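Local coordinates for conserved hypothetical protein (Agrobacterium tumefaciens, PDB 2FEX) that is of unknown function but belongs to the DJ-1/PfpI family, whose alpha/beta fold it adopts in a two-chain assembly, at residues A18-A23 and S160-I165; D14-L19 and A98-A103; S26-E31 and P174-E179; D65-P70 and G84-R89. All blocks are in the same frame, centred on the assembly; numbering follows the deposited sequence.

Contact 1 (A18-A23 and S160-I165)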
loop_
_atom_site.group_PDB
_atom_site.type_symbol
_atom_site.label_atom_id
_atom_site.label_comp_id
_atom_site.label_asym_id
_atom_site.label_seq_id
_atom_site.Cartn_x
_atom_site.Cartn_y
_atom_site.Cartn_z
ATOM N N ALA A 18 0.600 -3.435 -2.739
ATOM C CA ALA A 18 -0.330 -2.389 -3.133
ATOM C C ALA A 18 -0.027 -1.697 -4.453
ATOM O O ALA A 18 -0.891 -1.552 -5.347
ATOM C CB ALA A 18 -0.364 -1.295 -1.976
ATOM N N LEU A 19 1.206 -1.228 -4.577
ATOM C CA LEU A 19 1.599 -0.580 -5.828
ATOM C C LEU A 19 1.503 -1.534 -7.044
ATOM O O LEU A 19 1.003 -1.141 -8.095
ATOM C CB LEU A 19 2.994 0.015 -5.641
ATOM C CG LEU A 19 3.469 0.747 -6.869
ATOM C CD1 LEU A 19 2.497 1.967 -7.212
ATOM C CD2 LEU A 19 4.876 1.324 -6.524
ATOM N N LEU A 20 1.984 -2.771 -6.870
ATOM C CA LEU A 20 1.913 -3.735 -7.955
ATOM C C LEU A 20 0.463 -3.963 -8.373
ATOM O O LEU A 20 0.168 -3.901 -9.579
ATOM C CB LEU A 20 2.544 -5.071 -7.573
ATOM C CG LEU A 20 2.207 -6.064 -8.698
ATOM C CD1 LEU A 20 3.142 -5.874 -9.868
ATOM C CD2 LEU A 20 2.107 -7.517 -8.235
ATOM N N ALA A 21 -0.407 -4.271 -7.408
ATOM C CA ALA A 21 -1.785 -4.586 -7.787
ATOM C C ALA A 21 -2.467 -3.391 -8.427
ATOM O O ALA A 21 -3.133 -3.514 -9.462
ATOM C CB ALA A 21 -2.583 -5.078 -6.562
ATOM N N ALA A 22 -2.304 -2.207 -7.812
ATOM C CA ALA A 22 -3.025 -1.029 -8.320
ATOM C C ALA A 22 -2.561 -0.663 -9.739
ATOM O O ALA A 22 -3.391 -0.345 -10.602
ATOM C CB ALA A 22 -2.792 0.145 -7.372
ATOM N N ALA A 23 -1.238 -0.659 -9.976
ATOM C CA ALA A 23 -0.710 -0.255 -11.294
ATOM C C ALA A 23 -1.054 -1.313 -12.342
ATOM O O ALA A 23 -1.545 -0.976 -13.419
ATOM C CB ALA A 23 0.797 -0.072 -11.215
ATOM N N SER A 160 10.710 -1.534 -6.109
ATOM C CA SER A 160 11.501 -2.385 -6.981
ATOM C C SER A 160 10.909 -3.817 -7.043
ATOM O O SER A 160 11.060 -4.486 -8.056
ATOM C CB SER A 160 12.973 -2.406 -6.592
ATOM O OG SER A 160 13.140 -2.803 -5.236
ATOM N N PHE A 161 10.218 -4.208 -5.978
ATOM C CA PHE A 161 9.492 -5.507 -6.006
ATOM C C PHE A 161 8.471 -5.455 -7.167
ATOM O O PHE A 161 8.434 -6.369 -8.035
ATOM C CB PHE A 161 8.776 -5.709 -4.676
ATOM C CG PHE A 161 8.133 -7.085 -4.518
ATOM C CD1 PHE A 161 8.885 -8.250 -4.624
ATOM C CD2 PHE A 161 6.760 -7.162 -4.218
ATOM C CE1 PHE A 161 8.272 -9.528 -4.369
ATOM C CE2 PHE A 161 6.132 -8.441 -3.963
ATOM C CZ PHE A 161 6.898 -9.612 -4.098
ATOM N N ALA A 162 7.686 -4.366 -7.215
ATOM C CA ALA A 162 6.698 -4.244 -8.277
ATOM C C ALA A 162 7.338 -4.199 -9.669
ATOM O O ALA A 162 6.867 -4.866 -10.609
ATOM C CB ALA A 162 5.805 -3.025 -8.054
ATOM N N VAL A 163 8.413 -3.429 -9.791
ATOM C CA VAL A 163 9.061 -3.232 -11.110
ATOM C C VAL A 163 9.600 -4.610 -11.569
ATOM O O VAL A 163 9.433 -4.971 -12.736
ATOM C CB VAL A 163 10.211 -2.232 -10.990
ATOM C CG1 VAL A 163 11.125 -2.317 -12.223
ATOM C CG2 VAL A 163 9.648 -0.812 -10.707
ATOM N N GLU A 164 10.221 -5.382 -10.657
ATOM C CA GLU A 164 10.838 -6.658 -11.100
ATOM C C GLU A 164 9.759 -7.688 -11.501
ATOM O O GLU A 164 9.977 -8.487 -12.419
ATOM C CB GLU A 164 11.762 -7.248 -10.035
ATOM C CG GLU A 164 13.023 -6.414 -9.788
ATOM C CD GLU A 164 13.979 -6.365 -11.012
ATOM O OE1 GLU A 164 13.831 -7.142 -12.016
ATOM O OE2 GLU A 164 14.893 -5.508 -10.977
ATOM N N ILE A 165 8.590 -7.641 -10.836
ATOM C CA ILE A 165 7.485 -8.534 -11.201
ATOM C C ILE A 165 7.008 -8.167 -12.586
ATOM O O ILE A 165 6.865 -9.051 -13.475
ATOM C CB ILE A 165 6.333 -8.418 -10.190
ATOM C CG1 ILE A 165 6.818 -9.062 -8.868
ATOM C CG2 ILE A 165 5.033 -9.074 -10.694
ATOM C CD1 ILE A 165 5.982 -8.728 -7.625
#

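Contact 2 (D14-L19 and A98-A103)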
loop_
_atom_site.group_PDB
_atom_site.type_symbol
_atom_site.label_atom_id
_atom_site.label_comp_id
_atom_site.label_asym_id
_atom_site.label_seq_id
_atom_site.Cartn_x
_atom_site.Cartn_y
_atom_site.Cartn_z
ATOM N N ASP A 14 0.103 -4.187 4.323
ATOM C CA ASP A 14 -0.702 -3.442 3.313
ATOM C C ASP A 14 0.161 -2.833 2.231
ATOM O O ASP A 14 -0.263 -2.757 1.073
ATOM C CB ASP A 14 -1.474 -2.275 3.942
ATOM C CG ASP A 14 -2.365 -2.710 5.106
ATOM O OD1 ASP A 14 -3.573 -2.304 5.094
ATOM O OD2 ASP A 14 -1.877 -3.392 6.027
ATOM N N TRP A 15 1.363 -2.342 2.603
ATOM C CA TRP A 15 2.156 -1.550 1.631
ATOM C C TRP A 15 2.919 -2.452 0.628
ATOM O O TRP A 15 3.549 -1.937 -0.302
ATOM C CB TRP A 15 3.172 -0.671 2.365
ATOM C CG TRP A 15 4.277 -1.421 3.023
ATOM C CD1 TRP A 15 5.518 -1.693 2.483
ATOM C CD2 TRP A 15 4.284 -1.933 4.350
ATOM N NE1 TRP A 15 6.288 -2.405 3.405
ATOM C CE2 TRP A 15 5.556 -2.572 4.552
ATOM C CE3 TRP A 15 3.342 -1.978 5.381
ATOM C CZ2 TRP A 15 5.879 -3.224 5.749
ATOM C CZ3 TRP A 15 3.671 -2.640 6.585
ATOM C CH2 TRP A 15 4.950 -3.221 6.763
ATOM N N GLU A 16 2.883 -3.787 0.809
ATOM C CA GLU A 16 3.787 -4.633 0.056
ATOM C C GLU A 16 3.255 -5.047 -1.327
ATOM O O GLU A 16 4.044 -5.108 -2.270
ATOM C CB GLU A 16 4.235 -5.835 0.924
ATOM C CG GLU A 16 5.148 -5.261 2.043
ATOM C CD GLU A 16 5.766 -6.269 3.017
ATOM O OE1 GLU A 16 5.493 -7.454 2.888
ATOM O OE2 GLU A 16 6.557 -5.819 3.905
ATOM N N PRO A 17 1.951 -5.371 -1.443
ATOM C CA PRO A 17 1.454 -5.710 -2.780
ATOM C C PRO A 17 0.656 -4.589 -3.420
ATOM O O PRO A 17 0.095 -4.774 -4.508
ATOM C CB PRO A 17 0.534 -6.898 -2.472
ATOM C CG PRO A 17 -0.138 -6.501 -1.195
ATOM C CD PRO A 17 0.947 -5.675 -0.396
ATOM N N ALA A 18 0.600 -3.435 -2.739
ATOM C CA ALA A 18 -0.330 -2.389 -3.133
ATOM C C ALA A 18 -0.027 -1.697 -4.453
ATOM O O ALA A 18 -0.891 -1.552 -5.347
ATOM C CB ALA A 18 -0.364 -1.295 -1.976
ATOM N N LEU A 19 1.206 -1.228 -4.577
ATOM C CA LEU A 19 1.599 -0.580 -5.828
ATOM C C LEU A 19 1.503 -1.534 -7.044
ATOM O O LEU A 19 1.003 -1.141 -8.095
ATOM C CB LEU A 19 2.994 0.015 -5.641
ATOM C CG LEU A 19 3.469 0.747 -6.869
ATOM C CD1 LEU A 19 2.497 1.967 -7.212
ATOM C CD2 LEU A 19 4.876 1.324 -6.524
ATOM N N ALA A 98 6.964 -14.689 -6.536
ATOM C CA ALA A 98 7.608 -13.451 -6.009
ATOM C C ALA A 98 7.216 -13.408 -4.536
ATOM O O ALA A 98 6.014 -13.629 -4.186
ATOM C CB ALA A 98 7.062 -12.215 -6.691
ATOM N N GLY A 99 8.183 -13.089 -3.681
ATOM C CA GLY A 99 7.901 -12.968 -2.249
ATOM C C GLY A 99 8.675 -11.803 -1.685
ATOM O O GLY A 99 9.842 -11.607 -2.027
ATOM N N ILE A 100 7.993 -11.043 -0.819
ATOM C CA ILE A 100 8.604 -9.853 -0.198
ATOM C C ILE A 100 8.567 -9.980 1.335
ATOM O O ILE A 100 7.604 -10.588 1.959
ATOM C CB ILE A 100 7.911 -8.583 -0.745
ATOM C CG1 ILE A 100 8.464 -7.323 -0.045
ATOM C CG2 ILE A 100 6.354 -8.688 -0.520
ATOM C CD1 ILE A 100 8.104 -6.011 -0.856
ATOM N N CYS A 101 9.603 -9.439 1.954
ATOM C CA CYS A 101 9.648 -9.294 3.415
ATOM C C CYS A 101 9.603 -10.712 4.076
ATOM O O CYS A 101 10.355 -11.636 3.652
ATOM C CB CYS A 101 8.465 -8.369 3.855
ATOM S SG CYS A 101 8.461 -7.743 5.560
ATOM N N ALA A 102 8.725 -10.912 5.076
ATOM C CA ALA A 102 8.685 -12.255 5.727
ATOM C C ALA A 102 8.357 -13.350 4.727
ATOM O O ALA A 102 8.776 -14.535 4.895
ATOM C CB ALA A 102 7.689 -12.278 6.922
ATOM N N ALA A 103 7.611 -12.979 3.671
ATOM C CA ALA A 103 7.283 -13.994 2.642
ATOM C C ALA A 103 8.504 -14.423 1.829
ATOM O O ALA A 103 8.517 -15.528 1.281
ATOM C CB ALA A 103 6.121 -13.493 1.720
#

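Contact 3 (S26-E31 and P174-E179)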
loop_
_atom_site.group_PDB
_atom_site.type_symbol
_atom_site.label_atom_id
_atom_site.label_comp_id
_atom_site.label_asym_id
_atom_site.label_seq_id
_atom_site.Cartn_x
_atom_site.Cartn_y
_atom_site.Cartn_z
ATOM N N SER A 26 -5.105 -1.305 -12.779
ATOM C CA SER A 26 -5.740 -0.050 -13.195
ATOM C C SER A 26 -5.110 0.582 -14.417
ATOM O O SER A 26 -5.815 1.257 -15.190
ATOM C CB SER A 26 -5.897 0.937 -11.981
ATOM O OG SER A 26 -6.830 0.373 -11.069
ATOM N N TYR A 27 -3.818 0.338 -14.638
ATOM C CA TYR A 27 -3.080 0.961 -15.755
ATOM C C TYR A 27 -2.617 0.020 -16.854
ATOM O O TYR A 27 -2.503 0.438 -17.995
ATOM C CB TYR A 27 -1.918 1.820 -15.252
ATOM C CG TYR A 27 -2.455 3.029 -14.501
ATOM C CD1 TYR A 27 -3.371 3.895 -15.131
ATOM C CD2 TYR A 27 -2.087 3.293 -13.195
ATOM C CE1 TYR A 27 -3.900 4.998 -14.467
ATOM C CE2 TYR A 27 -2.619 4.406 -12.503
ATOM C CZ TYR A 27 -3.528 5.245 -13.152
ATOM O OH TYR A 27 -4.071 6.362 -12.554
ATOM N N LEU A 28 -2.397 -1.254 -16.522
ATOM C CA LEU A 28 -1.699 -2.186 -17.426
ATOM C C LEU A 28 -2.588 -3.353 -17.903
ATOM O O LEU A 28 -2.110 -4.272 -18.589
ATOM C CB LEU A 28 -0.417 -2.693 -16.734
ATOM C CG LEU A 28 0.579 -1.633 -16.209
ATOM C CD1 LEU A 28 1.829 -2.337 -15.632
ATOM C CD2 LEU A 28 0.994 -0.645 -17.332
ATOM N N GLY A 29 -3.879 -3.333 -17.533
ATOM C CA GLY A 29 -4.847 -4.325 -18.052
ATOM C C GLY A 29 -4.655 -5.749 -17.534
ATOM O O GLY A 29 -5.112 -6.714 -18.151
ATOM N N VAL A 30 -3.980 -5.873 -16.399
ATOM C CA VAL A 30 -3.716 -7.187 -15.767
ATOM C C VAL A 30 -4.893 -7.567 -14.882
ATOM O O VAL A 30 -5.452 -6.704 -14.184
ATOM C CB VAL A 30 -2.411 -7.089 -14.937
ATOM C CG1 VAL A 30 -2.163 -8.370 -14.118
ATOM C CG2 VAL A 30 -1.230 -6.705 -15.870
ATOM N N GLU A 31 -5.274 -8.859 -14.884
ATOM C CA GLU A 31 -6.318 -9.328 -13.975
ATOM C C GLU A 31 -5.650 -9.755 -12.668
ATOM O O GLU A 31 -4.653 -10.456 -12.701
ATOM C CB GLU A 31 -7.066 -10.529 -14.558
ATOM C CG GLU A 31 -8.277 -10.942 -13.731
ATOM C CD GLU A 31 -8.892 -12.240 -14.207
ATOM O OE1 GLU A 31 -8.706 -12.590 -15.413
ATOM O OE2 GLU A 31 -9.535 -12.900 -13.363
ATOM N N PRO A 174 6.797 1.713 -21.300
ATOM C CA PRO A 174 6.833 3.130 -20.975
ATOM C C PRO A 174 5.719 3.534 -20.019
ATOM O O PRO A 174 5.969 4.350 -19.147
ATOM C CB PRO A 174 6.629 3.810 -22.350
ATOM C CG PRO A 174 6.946 2.781 -23.345
ATOM C CD PRO A 174 6.602 1.473 -22.742
ATOM N N GLU A 175 4.521 2.973 -20.177
ATOM C CA GLU A 175 3.389 3.287 -19.291
ATOM C C GLU A 175 3.689 2.811 -17.867
ATOM O O GLU A 175 3.499 3.568 -16.916
ATOM C CB GLU A 175 2.087 2.653 -19.773
ATOM C CG GLU A 175 1.741 2.997 -21.233
ATOM C CD GLU A 175 2.204 1.936 -22.259
ATOM O OE1 GLU A 175 3.210 1.194 -22.047
ATOM O OE2 GLU A 175 1.539 1.873 -23.322
ATOM N N ALA A 176 4.161 1.570 -17.725
ATOM C CA ALA A 176 4.497 1.053 -16.399
ATOM C C ALA A 176 5.604 1.868 -15.738
ATOM O O ALA A 176 5.500 2.214 -14.541
ATOM C CB ALA A 176 4.890 -0.437 -16.456
ATOM N N GLU A 177 6.676 2.153 -16.499
ATOM C CA GLU A 177 7.809 2.865 -15.934
ATOM C C GLU A 177 7.380 4.262 -15.451
ATOM O O GLU A 177 7.847 4.718 -14.402
ATOM C CB GLU A 177 8.980 2.927 -16.943
ATOM C CG GLU A 177 10.275 3.528 -16.379
ATOM C CD GLU A 177 11.502 3.260 -17.265
ATOM O OE1 GLU A 177 11.336 2.819 -18.427
ATOM O OE2 GLU A 177 12.645 3.492 -16.801
ATOM N N ALA A 178 6.490 4.916 -16.207
ATOM C CA ALA A 178 5.998 6.268 -15.859
ATOM C C ALA A 178 5.210 6.282 -14.532
ATOM O O ALA A 178 5.355 7.197 -13.730
ATOM C CB ALA A 178 5.123 6.808 -16.956
ATOM N N GLU A 179 4.339 5.303 -14.353
ATOM C CA GLU A 179 3.577 5.154 -13.115
ATOM C C GLU A 179 4.492 4.784 -11.941
ATOM O O GLU A 179 4.201 5.130 -10.791
ATOM C CB GLU A 179 2.481 4.078 -13.258
ATOM C CG GLU A 179 1.463 4.355 -14.377
ATOM C CD GLU A 179 0.709 5.688 -14.215
ATOM O OE1 GLU A 179 0.704 6.270 -13.110
ATOM O OE2 GLU A 179 0.105 6.151 -15.192
#

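Contact 4 (D65-P70 and G84-R89)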
loop_
_atom_site.group_PDB
_atom_site.type_symbol
_atom_site.label_atom_id
_atom_site.label_comp_id
_atom_site.label_asym_id
_atom_site.label_seq_id
_atom_site.Cartn_x
_atom_site.Cartn_y
_atom_site.Cartn_z
ATOM N N ASP A 65 -0.371 -16.403 -14.457
ATOM C CA ASP A 65 0.994 -16.151 -14.901
ATOM C C ASP A 65 2.045 -15.971 -13.770
ATOM O O ASP A 65 3.241 -16.161 -13.990
ATOM C CB ASP A 65 0.989 -14.919 -15.802
ATOM C CG ASP A 65 0.117 -15.130 -17.015
ATOM O OD1 ASP A 65 0.583 -15.848 -17.932
ATOM O OD2 ASP A 65 -1.055 -14.692 -17.018
ATOM N N ALA A 66 1.590 -15.556 -12.585
ATOM C CA ALA A 66 2.529 -15.218 -11.500
ATOM C C ALA A 66 1.836 -15.378 -10.170
ATOM O O ALA A 66 0.626 -15.141 -10.063
ATOM C CB ALA A 66 3.042 -13.776 -11.686
ATOM N N LEU A 67 2.608 -15.798 -9.179
ATOM C CA LEU A 67 2.144 -15.915 -7.788
ATOM C C LEU A 67 2.967 -14.942 -6.959
ATOM O O LEU A 67 4.209 -15.017 -6.891
ATOM C CB LEU A 67 2.406 -17.328 -7.296
ATOM C CG LEU A 67 2.188 -17.562 -5.813
ATOM C CD1 LEU A 67 0.655 -17.391 -5.530
ATOM C CD2 LEU A 67 2.672 -18.980 -5.413
ATOM N N VAL A 68 2.282 -13.998 -6.328
ATOM C CA VAL A 68 2.960 -12.905 -5.586
ATOM C C VAL A 68 2.524 -13.007 -4.144
ATOM O O VAL A 68 1.317 -13.034 -3.865
ATOM C CB VAL A 68 2.566 -11.523 -6.148
ATOM C CG1 VAL A 68 3.141 -10.400 -5.278
ATOM C CG2 VAL A 68 3.067 -11.402 -7.601
ATOM N N ILE A 69 3.504 -13.124 -3.251
ATOM C CA ILE A 69 3.216 -13.375 -1.826
ATOM C C ILE A 69 3.713 -12.185 -0.976
ATOM O O ILE A 69 4.923 -12.029 -0.778
ATOM C CB ILE A 69 3.820 -14.719 -1.355
ATOM C CG1 ILE A 69 3.508 -15.840 -2.342
ATOM C CG2 ILE A 69 3.333 -15.014 0.060
ATOM C CD1 ILE A 69 4.238 -17.141 -1.952
ATOM N N PRO A 70 2.790 -11.318 -0.483
ATOM C CA PRO A 70 3.240 -10.235 0.407
ATOM C C PRO A 70 3.630 -10.790 1.796
ATOM O O PRO A 70 3.147 -11.882 2.235
ATOM C CB PRO A 70 1.988 -9.327 0.606
ATOM C CG PRO A 70 0.796 -10.339 0.341
ATOM C CD PRO A 70 1.340 -11.294 -0.766
ATOM N N GLY A 84 4.431 -24.695 0.641
ATOM C CA GLY A 84 5.261 -25.619 -0.176
ATOM C C GLY A 84 4.519 -26.125 -1.434
ATOM O O GLY A 84 5.076 -26.044 -2.573
ATOM N N GLY A 85 3.293 -26.630 -1.238
ATOM C CA GLY A 85 2.494 -27.218 -2.355
ATOM C C GLY A 85 2.159 -26.166 -3.409
ATOM O O GLY A 85 2.342 -26.393 -4.605
ATOM N N LEU A 86 1.686 -25.010 -2.947
ATOM C CA LEU A 86 1.307 -23.893 -3.835
ATOM C C LEU A 86 2.526 -23.429 -4.639
ATOM O O LEU A 86 2.465 -23.300 -5.870
ATOM C CB LEU A 86 0.776 -22.747 -2.971
ATOM C CG LEU A 86 0.365 -21.502 -3.732
ATOM C CD1 LEU A 86 -0.760 -21.761 -4.786
ATOM C CD2 LEU A 86 -0.102 -20.408 -2.827
ATOM N N VAL A 87 3.650 -23.221 -3.957
ATOM C CA VAL A 87 4.825 -22.734 -4.672
ATOM C C VAL A 87 5.303 -23.760 -5.707
ATOM O O VAL A 87 5.603 -23.397 -6.857
ATOM C CB VAL A 87 5.917 -22.349 -3.672
ATOM C CG1 VAL A 87 7.274 -22.128 -4.358
ATOM C CG2 VAL A 87 5.488 -21.102 -2.935
ATOM N N LYS A 88 5.366 -25.019 -5.291
ATOM C CA LYS A 88 5.782 -26.115 -6.216
ATOM C C LYS A 88 4.860 -26.192 -7.447
ATOM O O LYS A 88 5.341 -26.342 -8.562
ATOM C CB LYS A 88 5.906 -27.445 -5.487
ATOM C CG LYS A 88 6.390 -28.608 -6.402
ATOM C CD LYS A 88 6.710 -29.836 -5.597
ATOM C CE LYS A 88 7.087 -31.043 -6.478
ATOM N NZ LYS A 88 7.903 -30.724 -7.702
ATOM N N ARG A 89 3.549 -26.100 -7.228
ATOM C CA ARG A 89 2.562 -26.097 -8.311
ATOM C C ARG A 89 2.924 -25.043 -9.366
ATOM O O ARG A 89 2.935 -25.320 -10.548
ATOM C CB ARG A 89 1.133 -25.868 -7.744
ATOM C CG ARG A 89 -0.051 -25.941 -8.721
ATOM C CD ARG A 89 -1.468 -25.748 -8.032
ATOM N NE ARG A 89 -1.487 -26.167 -6.630
ATOM C CZ ARG A 89 -2.131 -25.529 -5.663
ATOM N NH1 ARG A 89 -2.832 -24.462 -5.920
ATOM N NH2 ARG A 89 -2.079 -25.970 -4.423
#

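Contact 1 (A18-A23 and S160-I165)
L20 and A162 meet where two helices come side by side, each held by its own backbone bonds, as in A22 N to A18 O at 2.9 Å; apolar side chains make the join. At its closest the approach is tight, with only 4.8 Å between the CA atoms of L20 and A162, a spacing that the small methyl of the alanine allows: CB of L20 sits 3.9 Å from CB of A162. Further out, L20 swings its branch toward I165. Its CG lies opposite the backbone N (chi1 171°), which carries both methyls up against I165. In the conformer described, one of two deposited for this leucine, CD1 rests 3.8 Å from CG2 of I165, while CD2 is 4.1 Å from CD1 of I165, the two side chains crossing at about a right angle.

Helices 18-27 and 158-168 lie on the same side of the central, largely parallel sheet of the DJ-1/PfpI fold, and their shared seam is closed on the sheet side by V68, which L20, F161 and I165 all touch. F161 is in turn covered from within its own helix: CD1 of I165 stands over the centre of the ring, 3.6 Å above its plane, in a CH-pi arrangement, and the aromatic group reaches on to A98 and I100. The outer flank of helix 18-27 faces the second subunit, where L19 packs against W15 of that chain; S160 N is hydrogen-bonded to E186 OE1 of the same neighbour.

Contact 2 (D14-L19 and A98-A103)
E16 faces I100 and C101 with a side chain that has an apolar stem and a carboxylate end, and each part has its own work. The apolar part comes first. CG2 of I100 lies across the glutamate, 3.8 Å from CB of E16 and 3.7 Å from OE1 at the far end of the same side chain. On another side of the stem, CG of E16 rests 3.4 Å above the ring plane of W15, toward its rim; that indole makes a T-shaped contact with F183 of the second subunit.

The carboxylate end packs against C101. Extended beyond CG (chi2 -178°), the glutamate brings both oxygens close to the cysteine, whose CB is 3.2 Å from OE2 and 3.3 Å from OE1 of E16. OE2 also stands 3.2 Å from SG of C101. The polar bond of the group is made elsewhere: OE1 accepts a hydrogen bond from G71 N, which helps to fix the rotation, whereas buried OE2 has no hydrogen-bonding partner in the model.

G99, C101 and A103 fit the pattern of a nucleophile elbow, the sharp turn between a strand and a helix that also carries the reactive cysteine of DJ-1 relatives. C101 has the strained backbone expected there (phi 62°, psi -131°) and occupies the N-cap position of helix 102-109. A glutamate beside this cysteine is likewise familiar from DJ-1 itself, so a similar active-site pairing is probable here.

Backbone bonding adds a weak turn closure, A103 N to I100 O at 2.9 Å, while G99 is bonded to V151 and A153 within the sheet.

Contact 3 (S26-E31 and P174-E179)
Y27 and E179 both place CG opposite the carbonyl carbon (chi1 -67° and -59°), and a further bend at chi2 of the glutamate folds its carboxylate flat over the tyrosine. The planes of ring and carboxylate are 6° apart, a true stack: OE2 of E179 lies 3.9 Å above the Y27 ring over its centre, and CD of E179 is 3.8 Å from CD2 of Y27. The tyrosine hydroxyl is taken up elsewhere, by a hydrogen bond to a glycerol that probably came from the crystallisation liquor.

One residue on, L28 supplies the apolar half of the contact. Its CD1 meets CB of A176 at 3.7 Å, while CD2 lies 3.9 Å from A176 N and touches CB of E175 more loosely, so the forked end of the leucine is set against the first turn of the opposing helix.

Immediately afterwards G29, with positive phi, turns the chain out of helix 18-27 toward strand 31-36, where E31 bonds to T2 and I4. The second subunit lies close by: the backbone oxygen of its M45 is hydrogen-bonded to S26 OG, and its M45 also packs on Y27. The contact lies at the surface, laying the C-terminal helix 174-180 against the exit of helix 18-27.

Contact 4 (D65-P70 and G84-R89)
L67 projects from its strand as a forked knob, and L86 offers it one side of a shallow hollow on the facing helix. CD2 of L67 enters between two consecutive helical side chains, 3.8 Å from CG of L86 and 4.3 Å from CG2 of V87; its other methyl, CD1, stays on the L86 flank, 4.1 Å from CD2 of that residue. In return, more loosely, CG2 of V87 lies between L67 and I69, touching L67 as described and, also at 4.3 Å, CD1 of I69. Both leucines carry CG on the far side from the backbone N (chi1 171° in L67, 179° in L86), which stretches their forks toward one another.

Strand 66-69, helix 84-92 and strand 96-100 form a beta-alpha-beta unit whose two strands are parallel neighbours in the sheet, so the helix runs back across its own strand: the two short axes lie 10.0 Å apart at 146°. Strand alternation sorts the residues, L67 and I69 serving this layer while V68 serves the helices on the opposite face. Next along the same layer, L107 of helix 102-109 touches both I69 and V87, and I69 also meets A103. Further along the helix, CA of L86 lies 4.0 Å above the plane of the R89 guanidinium, offset toward its rim, with NH1 of R89 hydrogen-bonded to the backbone oxygens of Y56 and L59.

From the N terminus, segment 14-19 opens contact 2 and runs straight into 18-23, which opens contact 1; the two share A18 and L19. Helix 18-27 then ends in contact 3. The chain next makes contact 4, a short closure between strand 66-69 and helix 84-92 that lies within the spans of all three others. Contacts 2 and 1 start from the same stretch, contact 2 closing first, at 98-103 in the strand neighbouring 66-69, and contact 1 at 160-165. Contact 3, closing last at 174-179, crosses both. Contacts 1 and 3 join helices on one face of the sheet, contact 4 covers the other, and contact 2 meets the C-terminal end of strand 96-100.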